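Local structure of PrgZ (Enterococcus faecalis, 4FAJ) at residues Y311-T319 / L547-Y555; N337-R348 / V387-W398. The protein probably takes part in peptide import as an extracellular, membrane-anchored receptor that binds a peptide pheromone. All coordinates share one frame; numbering follows the deposited sequence.

Contact 1: residues Y311-T319 / L547-Y555; sequences YSTTLMANT and LMHSIGAKY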
loop_
_atom_site.group_PDB
_atom_site.type_symbol
_atom_site.label_atom_id
_atom_site.label_comp_id
_atom_site.label_asym_id
_atom_site.label_seq_id
_atom_site.Cartn_x
_atom_site.Cartn_y
_atom_site.Cartn_z
ATOM N N TYR A 311 -1.903 -3.703 -25.050
ATOM C CA TYR A 311 -1.080 -2.923 -24.110
ATOM C C TYR A 311 -1.909 -1.847 -23.404
ATOM O O TYR A 311 -2.748 -1.192 -24.027
ATOM C CB TYR A 311 0.068 -2.236 -24.876
ATOM C CG TYR A 311 1.009 -1.391 -24.017
ATOM C CD1 TYR A 311 0.789 -0.023 -23.828
ATOM C CD2 TYR A 311 2.126 -1.963 -23.405
ATOM C CE1 TYR A 311 1.667 0.758 -23.045
ATOM C CE2 TYR A 311 2.999 -1.202 -22.626
ATOM C CZ TYR A 311 2.766 0.157 -22.446
ATOM O OH TYR A 311 3.652 0.895 -21.669
ATOM N N SER A 312 -1.661 -1.648 -22.111
ATOM C CA SER A 312 -2.171 -0.455 -21.420
ATOM C C SER A 312 -1.172 -0.010 -20.356
ATOM O O SER A 312 -0.422 -0.826 -19.850
ATOM C CB SER A 312 -3.529 -0.739 -20.780
ATOM O OG SER A 312 -3.412 -1.676 -19.720
ATOM N N THR A 313 -1.145 1.285 -20.054
ATOM C CA THR A 313 -0.445 1.770 -18.868
ATOM C C THR A 313 -1.378 2.677 -18.082
ATOM O O THR A 313 -2.107 3.478 -18.664
ATOM C CB THR A 313 0.864 2.508 -19.199
ATOM O OG1 THR A 313 1.511 2.905 -17.975
ATOM C CG2 THR A 313 0.604 3.732 -20.041
ATOM N N THR A 314 -1.329 2.546 -16.760
ATOM C CA THR A 314 -2.249 3.232 -15.863
ATOM C C THR A 314 -1.439 3.796 -14.704
ATOM O O THR A 314 -0.721 3.050 -14.038
ATOM C CB THR A 314 -3.321 2.269 -15.315
ATOM O OG1 THR A 314 -3.902 1.521 -16.389
ATOM C CG2 THR A 314 -4.440 3.056 -14.562
ATOM N N LEU A 315 -1.538 5.107 -14.478
ATOM C CA LEU A 315 -0.739 5.785 -13.454
ATOM C C LEU A 315 -1.350 5.543 -12.087
ATOM O O LEU A 315 -2.558 5.693 -11.916
ATOM C CB LEU A 315 -0.668 7.296 -13.724
ATOM C CG LEU A 315 0.259 8.111 -12.819
ATOM C CD1 LEU A 315 1.715 7.708 -13.056
ATOM C CD2 LEU A 315 0.067 9.616 -13.062
ATOM N N MET A 316 -0.515 5.150 -11.128
ATOM C CA MET A 316 -0.967 4.807 -9.780
ATOM C C MET A 316 -0.596 5.898 -8.768
ATOM O O MET A 316 0.371 6.622 -8.968
ATOM C CB MET A 316 -0.319 3.513 -9.335
ATOM C CG MET A 316 -0.597 2.312 -10.216
ATOM S SD MET A 316 -2.257 1.654 -9.946
ATOM C CE MET A 316 -3.039 2.117 -11.476
ATOM N N ALA A 317 -1.360 5.977 -7.671
ATOM C CA ALA A 317 -1.062 6.894 -6.550
ATOM C C ALA A 317 -0.032 6.238 -5.630
ATOM O O ALA A 317 -0.305 5.920 -4.464
ATOM C CB ALA A 317 -2.353 7.250 -5.780
ATOM N N ASN A 318 1.173 6.059 -6.166
ATOM C CA ASN A 318 2.159 5.152 -5.591
ATOM C C ASN A 318 3.545 5.756 -5.828
ATOM O O ASN A 318 3.956 5.917 -6.965
ATOM C CB ASN A 318 1.952 3.786 -6.272
ATOM C CG ASN A 318 2.940 2.685 -5.853
ATOM O OD1 ASN A 318 2.955 1.624 -6.502
ATOM N ND2 ASN A 318 3.721 2.888 -4.781
ATOM N N THR A 319 4.229 6.132 -4.746
ATOM C CA THR A 319 5.576 6.677 -4.824
ATOM C C THR A 319 6.571 5.609 -4.343
ATOM O O THR A 319 6.381 5.020 -3.275
ATOM C CB THR A 319 5.713 7.932 -3.941
ATOM O OG1 THR A 319 4.808 8.953 -4.406
ATOM C CG2 THR A 319 7.166 8.472 -3.965
ATOM N N LEU A 547 -12.209 -4.117 -12.434
ATOM C CA LEU A 547 -12.060 -2.761 -11.913
ATOM C C LEU A 547 -10.603 -2.586 -11.442
ATOM O O LEU A 547 -10.113 -3.377 -10.649
ATOM C CB LEU A 547 -13.028 -2.537 -10.753
ATOM C CG LEU A 547 -13.931 -1.324 -10.798
ATOM C CD1 LEU A 547 -14.808 -1.381 -12.056
ATOM C CD2 LEU A 547 -14.791 -1.263 -9.539
ATOM N N MET A 548 -9.920 -1.570 -11.949
ATOM C CA MET A 548 -8.541 -1.272 -11.552
ATOM C C MET A 548 -8.529 0.068 -10.805
ATOM O O MET A 548 -9.084 1.039 -11.301
ATOM C CB MET A 548 -7.655 -1.201 -12.794
ATOM C CG MET A 548 -6.164 -1.079 -12.508
ATOM S SD MET A 548 -5.172 -1.008 -14.019
ATOM C CE MET A 548 -3.534 -1.139 -13.339
ATOM N N HIS A 549 -7.918 0.117 -9.618
ATOM C CA HIS A 549 -7.938 1.310 -8.777
ATOM C C HIS A 549 -6.531 1.904 -8.653
ATOM O O HIS A 549 -5.567 1.166 -8.406
ATOM C CB HIS A 549 -8.461 0.966 -7.377
ATOM C CG HIS A 549 -9.855 0.416 -7.360
ATOM N ND1 HIS A 549 -10.965 1.198 -7.595
ATOM C CD2 HIS A 549 -10.320 -0.829 -7.099
ATOM C CE1 HIS A 549 -12.054 0.453 -7.508
ATOM N NE2 HIS A 549 -11.694 -0.779 -7.200
ATOM N N SER A 550 -6.410 3.224 -8.803
ATOM C CA SER A 550 -5.125 3.914 -8.571
ATOM C C SER A 550 -4.825 4.134 -7.067
ATOM O O SER A 550 -3.695 4.489 -6.694
ATOM C CB SER A 550 -5.098 5.241 -9.310
ATOM O OG SER A 550 -6.183 6.052 -8.903
ATOM N N ILE A 551 -5.837 3.939 -6.225
ATOM C CA ILE A 551 -5.692 3.945 -4.766
ATOM C C ILE A 551 -6.281 2.657 -4.158
ATOM O O ILE A 551 -7.178 2.039 -4.738
ATOM C CB ILE A 551 -6.387 5.169 -4.093
ATOM C CG1 ILE A 551 -7.911 5.109 -4.248
ATOM C CG2 ILE A 551 -5.867 6.482 -4.645
ATOM C CD1 ILE A 551 -8.645 6.256 -3.536
ATOM N N GLY A 552 -5.785 2.272 -2.991
ATOM C CA GLY A 552 -6.283 1.098 -2.276
ATOM C C GLY A 552 -5.921 -0.197 -2.978
ATOM O O GLY A 552 -4.930 -0.267 -3.712
ATOM N N ALA A 553 -6.733 -1.227 -2.757
ATOM C CA ALA A 553 -6.495 -2.533 -3.366
ATOM C C ALA A 553 -6.639 -2.382 -4.883
ATOM O O ALA A 553 -7.655 -1.902 -5.350
ATOM C CB ALA A 553 -7.481 -3.552 -2.824
ATOM N N LYS A 554 -5.625 -2.790 -5.638
ATOM C CA LYS A 554 -5.513 -2.435 -7.054
ATOM C C LYS A 554 -6.583 -3.048 -7.963
ATOM O O LYS A 554 -7.039 -2.386 -8.906
ATOM C CB LYS A 554 -4.132 -2.810 -7.597
ATOM C CG LYS A 554 -3.859 -2.283 -9.007
ATOM C CD LYS A 554 -2.461 -2.651 -9.492
ATOM C CE LYS A 554 -1.368 -1.843 -8.823
ATOM N NZ LYS A 554 -0.089 -1.861 -9.641
ATOM N N TYR A 555 -6.957 -4.304 -7.720
ATOM C CA TYR A 555 -7.893 -4.992 -8.625
ATOM C C TYR A 555 -9.123 -5.506 -7.900
ATOM O O TYR A 555 -9.018 -6.047 -6.802
ATOM C CB TYR A 555 -7.206 -6.156 -9.358
ATOM C CG TYR A 555 -6.134 -5.721 -10.330
ATOM C CD1 TYR A 555 -6.473 -5.096 -11.523
ATOM C CD2 TYR A 555 -4.780 -5.917 -10.052
ATOM C CE1 TYR A 555 -5.507 -4.678 -12.419
ATOM C CE2 TYR A 555 -3.791 -5.509 -10.961
ATOM C CZ TYR A 555 -4.175 -4.886 -12.139
ATOM O OH TYR A 555 -3.244 -4.468 -13.064
HETATM O O HOH W 1 0.558 0.311 -7.524
#

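Contact 2: residues N337-R348 / V387-W398; sequences NVRKAINYAIDR and VEFNKKQAEEYW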
loop_
_atom_site.group_PDB
_atom_site.type_symbol
_atom_site.label_atom_id
_atom_site.label_comp_id
_atom_site.label_asym_id
_atom_site.label_seq_id
_atom_site.Cartn_x
_atom_site.Cartn_y
_atom_site.Cartn_z
ATOM N N ASN A 337 23.559 16.401 5.396
ATOM C CA ASN A 337 24.224 16.636 4.102
ATOM C C ASN A 337 24.376 15.376 3.233
ATOM O O ASN A 337 24.277 15.444 2.005
ATOM C CB ASN A 337 25.577 17.334 4.291
ATOM C CG ASN A 337 25.436 18.761 4.823
ATOM O OD1 ASN A 337 24.616 19.542 4.340
ATOM N ND2 ASN A 337 26.238 19.097 5.819
ATOM N N VAL A 338 24.620 14.230 3.870
ATOM C CA VAL A 338 24.672 12.963 3.154
ATOM C C VAL A 338 23.308 12.708 2.510
ATOM O O VAL A 338 23.233 12.408 1.316
ATOM C CB VAL A 338 25.053 11.778 4.085
ATOM C CG1 VAL A 338 24.867 10.442 3.364
ATOM C CG2 VAL A 338 26.483 11.935 4.588
ATOM N N ARG A 339 22.237 12.859 3.289
ATOM C CA ARG A 339 20.882 12.606 2.779
ATOM C C ARG A 339 20.552 13.523 1.591
ATOM O O ARG A 339 20.029 13.075 0.580
ATOM C CB ARG A 339 19.841 12.758 3.895
ATOM C CG ARG A 339 20.008 11.756 5.047
ATOM C CD ARG A 339 18.762 11.654 5.904
ATOM N NE ARG A 339 18.380 12.951 6.468
ATOM C CZ ARG A 339 18.828 13.443 7.623
ATOM N NH1 ARG A 339 19.697 12.762 8.373
ATOM N NH2 ARG A 339 18.421 14.634 8.030
ATOM N N LYS A 340 20.911 14.797 1.702
ATOM C CA LYS A 340 20.679 15.747 0.614
ATOM C C LYS A 340 21.525 15.422 -0.607
ATOM O O LYS A 340 21.056 15.567 -1.735
ATOM C CB LYS A 340 20.939 17.181 1.091
ATOM C CG LYS A 340 19.918 17.641 2.105
ATOM C CD LYS A 340 20.222 19.055 2.601
ATOM C CE LYS A 340 19.108 19.564 3.506
ATOM N NZ LYS A 340 19.478 20.869 4.135
ATOM N N ALA A 341 22.761 14.970 -0.392
ATOM C CA ALA A 341 23.597 14.508 -1.509
ATOM C C ALA A 341 22.925 13.356 -2.256
ATOM O O ALA A 341 22.909 13.339 -3.478
ATOM C CB ALA A 341 24.970 14.091 -1.024
ATOM N N ILE A 342 22.369 12.405 -1.511
ATOM C CA ILE A 342 21.682 11.255 -2.109
ATOM C C ILE A 342 20.506 11.745 -2.962
ATOM O O ILE A 342 20.371 11.358 -4.136
ATOM C CB ILE A 342 21.214 10.241 -1.028
ATOM C CG1 ILE A 342 22.427 9.551 -0.383
ATOM C CG2 ILE A 342 20.266 9.190 -1.613
ATOM C CD1 ILE A 342 22.064 8.726 0.863
ATOM N N ASN A 343 19.685 12.623 -2.389
ATOM C CA ASN A 343 18.543 13.182 -3.109
ATOM C C ASN A 343 18.948 13.863 -4.421
ATOM O O ASN A 343 18.382 13.575 -5.470
ATOM C CB ASN A 343 17.778 14.185 -2.247
ATOM C CG ASN A 343 16.684 14.882 -3.014
ATOM O OD1 ASN A 343 15.735 14.243 -3.474
ATOM N ND2 ASN A 343 16.823 16.188 -3.191
ATOM N N TYR A 344 19.918 14.769 -4.361
ATOM C CA TYR A 344 20.321 15.514 -5.562
ATOM C C TYR A 344 21.004 14.639 -6.620
ATOM O O TYR A 344 21.023 14.994 -7.811
ATOM C CB TYR A 344 21.211 16.702 -5.196
ATOM C CG TYR A 344 20.438 17.880 -4.656
ATOM C CD1 TYR A 344 19.537 18.567 -5.457
ATOM C CD2 TYR A 344 20.600 18.305 -3.342
ATOM C CE1 TYR A 344 18.834 19.652 -4.975
ATOM C CE2 TYR A 344 19.897 19.385 -2.847
ATOM C CZ TYR A 344 19.008 20.051 -3.665
ATOM O OH TYR A 344 18.302 21.128 -3.169
ATOM N N ALA A 345 21.557 13.504 -6.196
ATOM C CA ALA A 345 22.280 12.625 -7.104
ATOM C C ALA A 345 21.377 11.762 -7.993
ATOM O O ALA A 345 21.859 11.204 -8.983
ATOM C CB ALA A 345 23.240 11.732 -6.324
ATOM N N ILE A 346 20.094 11.629 -7.653
ATOM C CA ILE A 346 19.206 10.733 -8.418
ATOM C C ILE A 346 18.641 11.398 -9.679
ATOM O O ILE A 346 17.860 12.354 -9.599
ATOM C CB ILE A 346 18.029 10.176 -7.574
ATOM C CG1 ILE A 346 18.525 9.517 -6.281
ATOM C CG2 ILE A 346 17.233 9.158 -8.391
ATOM C CD1 ILE A 346 19.676 8.621 -6.460
ATOM N N ASP A 347 19.064 10.896 -10.838
ATOM C CA ASP A 347 18.546 11.349 -12.120
ATOM C C ASP A 347 17.244 10.604 -12.399
ATOM O O ASP A 347 17.228 9.562 -13.065
ATOM C CB ASP A 347 19.569 11.128 -13.227
ATOM C CG ASP A 347 19.148 11.730 -14.562
ATOM O OD1 ASP A 347 17.996 12.179 -14.713
ATOM O OD2 ASP A 347 19.994 11.734 -15.479
ATOM N N ARG A 348 16.154 11.169 -11.891
ATOM C CA ARG A 348 14.834 10.529 -11.967
ATOM C C ARG A 348 14.330 10.401 -13.404
ATOM O O ARG A 348 13.728 9.387 -13.754
ATOM C CB ARG A 348 13.823 11.312 -11.126
ATOM C CG ARG A 348 14.146 11.316 -9.646
ATOM C CD ARG A 348 13.277 12.307 -8.866
ATOM N NE ARG A 348 13.593 12.271 -7.442
ATOM C CZ ARG A 348 14.672 12.811 -6.881
ATOM N NH1 ARG A 348 15.577 13.466 -7.610
ATOM N NH2 ARG A 348 14.851 12.703 -5.571
ATOM N N VAL A 387 11.697 18.190 -5.536
ATOM C CA VAL A 387 12.953 17.471 -5.681
ATOM C C VAL A 387 13.334 17.460 -7.148
ATOM O O VAL A 387 12.458 17.413 -8.018
ATOM C CB VAL A 387 12.874 16.016 -5.141
ATOM C CG1 VAL A 387 12.639 16.017 -3.631
ATOM C CG2 VAL A 387 11.789 15.205 -5.845
ATOM N N GLU A 388 14.632 17.528 -7.419
ATOM C CA GLU A 388 15.127 17.463 -8.792
ATOM C C GLU A 388 16.620 17.171 -8.818
ATOM O O GLU A 388 17.385 17.763 -8.044
ATOM C CB GLU A 388 14.874 18.780 -9.528
ATOM C CG GLU A 388 15.139 18.698 -11.035
ATOM C CD GLU A 388 14.775 19.975 -11.768
ATOM O OE1 GLU A 388 15.095 21.068 -11.257
ATOM O OE2 GLU A 388 14.161 19.883 -12.861
ATOM N N PHE A 389 17.006 16.271 -9.721
ATOM C CA PHE A 389 18.400 15.986 -10.049
ATOM C C PHE A 389 19.240 17.248 -10.211
ATOM O O PHE A 389 18.885 18.149 -10.966
ATOM C CB PHE A 389 18.453 15.174 -11.349
ATOM C CG PHE A 389 19.836 14.731 -11.754
ATOM C CD1 PHE A 389 20.654 14.043 -10.876
ATOM C CD2 PHE A 389 20.296 14.959 -13.054
ATOM C CE1 PHE A 389 21.932 13.620 -11.271
ATOM C CE2 PHE A 389 21.555 14.540 -13.451
ATOM C CZ PHE A 389 22.374 13.868 -12.562
ATOM N N ASN A 390 20.354 17.300 -9.488
ATOM C CA ASN A 390 21.349 18.350 -9.646
ATOM C C ASN A 390 22.704 17.784 -9.206
ATOM O O ASN A 390 23.081 17.877 -8.041
ATOM C CB ASN A 390 20.955 19.600 -8.845
ATOM C CG ASN A 390 21.788 20.818 -9.207
ATOM O OD1 ASN A 390 22.998 20.724 -9.418
ATOM N ND2 ASN A 390 21.137 21.982 -9.267
ATOM N N LYS A 391 23.410 17.190 -10.168
ATOM C CA LYS A 391 24.695 16.503 -9.942
ATOM C C LYS A 391 25.718 17.379 -9.204
ATOM O O LYS A 391 26.346 16.931 -8.250
ATOM C CB LYS A 391 25.261 16.041 -11.293
ATOM C CG LYS A 391 26.626 15.381 -11.249
ATOM C CD LYS A 391 26.571 13.924 -11.632
ATOM C CE LYS A 391 27.896 13.224 -11.319
ATOM N NZ LYS A 391 28.959 13.628 -12.251
ATOM N N LYS A 392 25.868 18.631 -9.626
ATOM C CA LYS A 392 26.853 19.518 -8.982
ATOM C C LYS A 392 26.512 19.768 -7.509
ATOM O O LYS A 392 27.405 19.741 -6.668
ATOM C CB LYS A 392 27.020 20.843 -9.734
ATOM C CG LYS A 392 27.958 20.763 -10.959
ATOM C CD LYS A 392 27.293 20.027 -12.118
ATOM C CE LYS A 392 28.147 19.873 -13.345
ATOM N NZ LYS A 392 27.653 18.683 -14.106
ATOM N N GLN A 393 25.238 19.977 -7.182
ATOM C CA GLN A 393 24.848 20.143 -5.765
ATOM C C GLN A 393 25.040 18.851 -4.949
ATOM O O GLN A 393 25.432 18.904 -3.787
ATOM C CB GLN A 393 23.403 20.658 -5.620
ATOM C CG GLN A 393 23.243 22.175 -5.858
ATOM C CD GLN A 393 24.079 23.023 -4.917
ATOM O OE1 GLN A 393 24.476 22.585 -3.829
ATOM N NE2 GLN A 393 24.365 24.251 -5.339
ATOM N N ALA A 394 24.776 17.705 -5.566
ATOM C CA ALA A 394 25.034 16.404 -4.949
ATOM C C ALA A 394 26.492 16.298 -4.542
ATOM O O ALA A 394 26.799 15.975 -3.401
ATOM C CB ALA A 394 24.673 15.270 -5.908
ATOM N N GLU A 395 27.380 16.590 -5.485
ATOM C CA GLU A 395 28.827 16.530 -5.260
ATOM C C GLU A 395 29.237 17.471 -4.138
ATOM O O GLU A 395 30.052 17.127 -3.286
ATOM C CB GLU A 395 29.581 16.887 -6.542
ATOM C CG GLU A 395 29.404 15.865 -7.673
ATOM C CD GLU A 395 30.150 16.248 -8.951
ATOM O OE1 GLU A 395 30.383 17.456 -9.179
ATOM O OE2 GLU A 395 30.488 15.336 -9.729
ATOM N N GLU A 396 28.655 18.661 -4.127
ATOM C CA GLU A 396 28.987 19.640 -3.114
ATOM C C GLU A 396 28.453 19.325 -1.721
ATOM O O GLU A 396 29.135 19.591 -0.732
ATOM C CB GLU A 396 28.528 21.020 -3.560
ATOM C CG GLU A 396 29.286 21.483 -4.799
ATOM C CD GLU A 396 29.417 22.973 -4.877
ATOM O OE1 GLU A 396 28.679 23.677 -4.157
ATOM O OE2 GLU A 396 30.267 23.440 -5.659
ATOM N N TYR A 397 27.246 18.773 -1.624
ATOM C CA TYR A 397 26.726 18.347 -0.325
ATOM C C TYR A 397 27.563 17.182 0.229
ATOM O O TYR A 397 27.780 17.083 1.437
ATOM C CB TYR A 397 25.252 17.941 -0.412
ATOM C CG TYR A 397 24.293 19.095 -0.182
ATOM C CD1 TYR A 397 24.107 19.627 1.089
ATOM C CD2 TYR A 397 23.572 19.643 -1.230
ATOM C CE1 TYR A 397 23.223 20.672 1.315
ATOM C CE2 TYR A 397 22.677 20.693 -1.019
ATOM C CZ TYR A 397 22.510 21.202 0.245
ATOM O OH TYR A 397 21.624 22.238 0.434
ATOM N N TRP A 398 28.029 16.321 -0.665
ATOM C CA TRP A 398 28.885 15.201 -0.285
ATOM C C TRP A 398 30.228 15.708 0.255
ATOM O O TRP A 398 30.683 15.241 1.291
ATOM C CB TRP A 398 29.082 14.261 -1.475
ATOM C CG TRP A 398 29.958 13.071 -1.207
ATOM C CD1 TRP A 398 31.135 12.767 -1.832
ATOM C CD2 TRP A 398 29.729 12.022 -0.254
ATOM N NE1 TRP A 398 31.649 11.597 -1.329
ATOM C CE2 TRP A 398 30.812 11.121 -0.357
ATOM C CE3 TRP A 398 28.719 11.759 0.675
ATOM C CZ2 TRP A 398 30.912 9.970 0.437
ATOM C CZ3 TRP A 398 28.818 10.609 1.468
ATOM C CH2 TRP A 398 29.908 9.733 1.340
HETATM O O HOH W 2 16.179 17.968 -5.104
HETATM O O HOH W 3 19.247 22.040 -0.621
HETATM O O HOH W 4 15.229 14.398 -11.144
#

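Contact 1: residues Y311-T319 / L547-Y555
A317 and S550 make the single hydrogen bond between these segments: A317 N donates to S550 O over 2.9 Å, tilted 17° out of the carbonyl plane. Next to it A317 CB rests on I551 CG2 at 3.8 Å. Most of the remaining contact is built by methionines. M316, bent at chi2 and chi3, lays SD 3.7 Å from H549 O and 3.8 Å from K554 CE, its side chain crossing that of K554 at about a right angle. Its CE continues to M548 CE, 3.8 Å away. In M548 a CG opposite the backbone N (chi1 -172°) and a straight chain carry SD and CE out to T314 and M316; it meets T314 tip to tip, SD lying 3.7 Å from T314 OG1.

Strand 311-324 pairs with strands 464-470 and 528-539 in a mixed sheet of this family 5 solute-binding protein; residues 312-316 bond along 528-539, and the chain turns a corner at A317, the centre of an inverse gamma turn. Facing it is the loop of a small antiparallel ladder between strands 547-548 and 555-556, pinned by H549 N donating to K554 O at 2.7 Å. Farther out, H549 ND1 bonds N101 OD1. K554 NZ is held by T535 OG1 and donates weakly to a water, which donates to N318 OD1. N318 ND2 hydrogen-bonds a polar side chain of the bound peptide.

Contact 2: residues N337-R348 / V387-W398
A341 and A394 lie at the centre of an antiparallel helix pair, formed by helices 336-345 and 391-402; the axes of residues 337-345 and 391-398 approach to 7.6 Å, their N-to-C directions 162° apart. Alanines on both sides permit this closeness: A394 CB packs on A345 CB at 3.8 Å, while A341 CB lies against the CB atoms of Y397 and W398.

Y397 is a knob in a hole formed by N337, K340, A341 and Y344. K340 CB stands over the middle of its ring, 4.0 Å from the centroid in a CH-pi contact, and N337 OD1 lies in the ring plane at the edge, 3.3 Å from CD1 of Y397, while N337 ND2 hydrogen-bonds E404 OE1. The ring of Y344 is nearly parallel to that of Y397, with planes 8° apart, but it is slid aside until the centroids are 5.7 Å apart and overlap is slight. One water bridges the two hydroxyls. Q393 CB lies over the rim of one face of the Y344 ring, and N343 ND2 over the centre of the opposite face.

At the start of helix 391-402, N390 N donates to Y344 O at 2.9 Å, in the carbonyl plane on a lone pair. N390 is also the N-cap of this helix, its OD1 accepting from Q393 N. Just before it, F389 has CG opposite the backbone N (chi1 -176°) and sets its ring flat against D347, whose CB sits 3.7 Å above the ring centre and whose carboxylate stacks nearly parallel to it. D347 OD2 keeps S350 OG as its partner. V387 CG2 lies over the rim of one face of the R348 guanidinium, 3.8 Å from R348 NE, which itself donates to P529 O.

In the fold
The two contacts are separate, their centres 30 Å apart and their nearest atoms about 8 Å apart, and the segments of contact 2 both come between those of contact 1 in the chain. The centre of contact 1 is about 11 Å from the centre of the chain, next to the bound peptide; it joins a strand of the mixed sheet to a loop from near the C-terminus through sulfur, methyl and one backbone bond. The centre of contact 2 is about 27 Å from that of the chain, away from the annotated sites, and buries over twice the area in an aromatic and alanine helix interface. Strand 528-539 approaches both, through T535 beside K554 and P529 at R348.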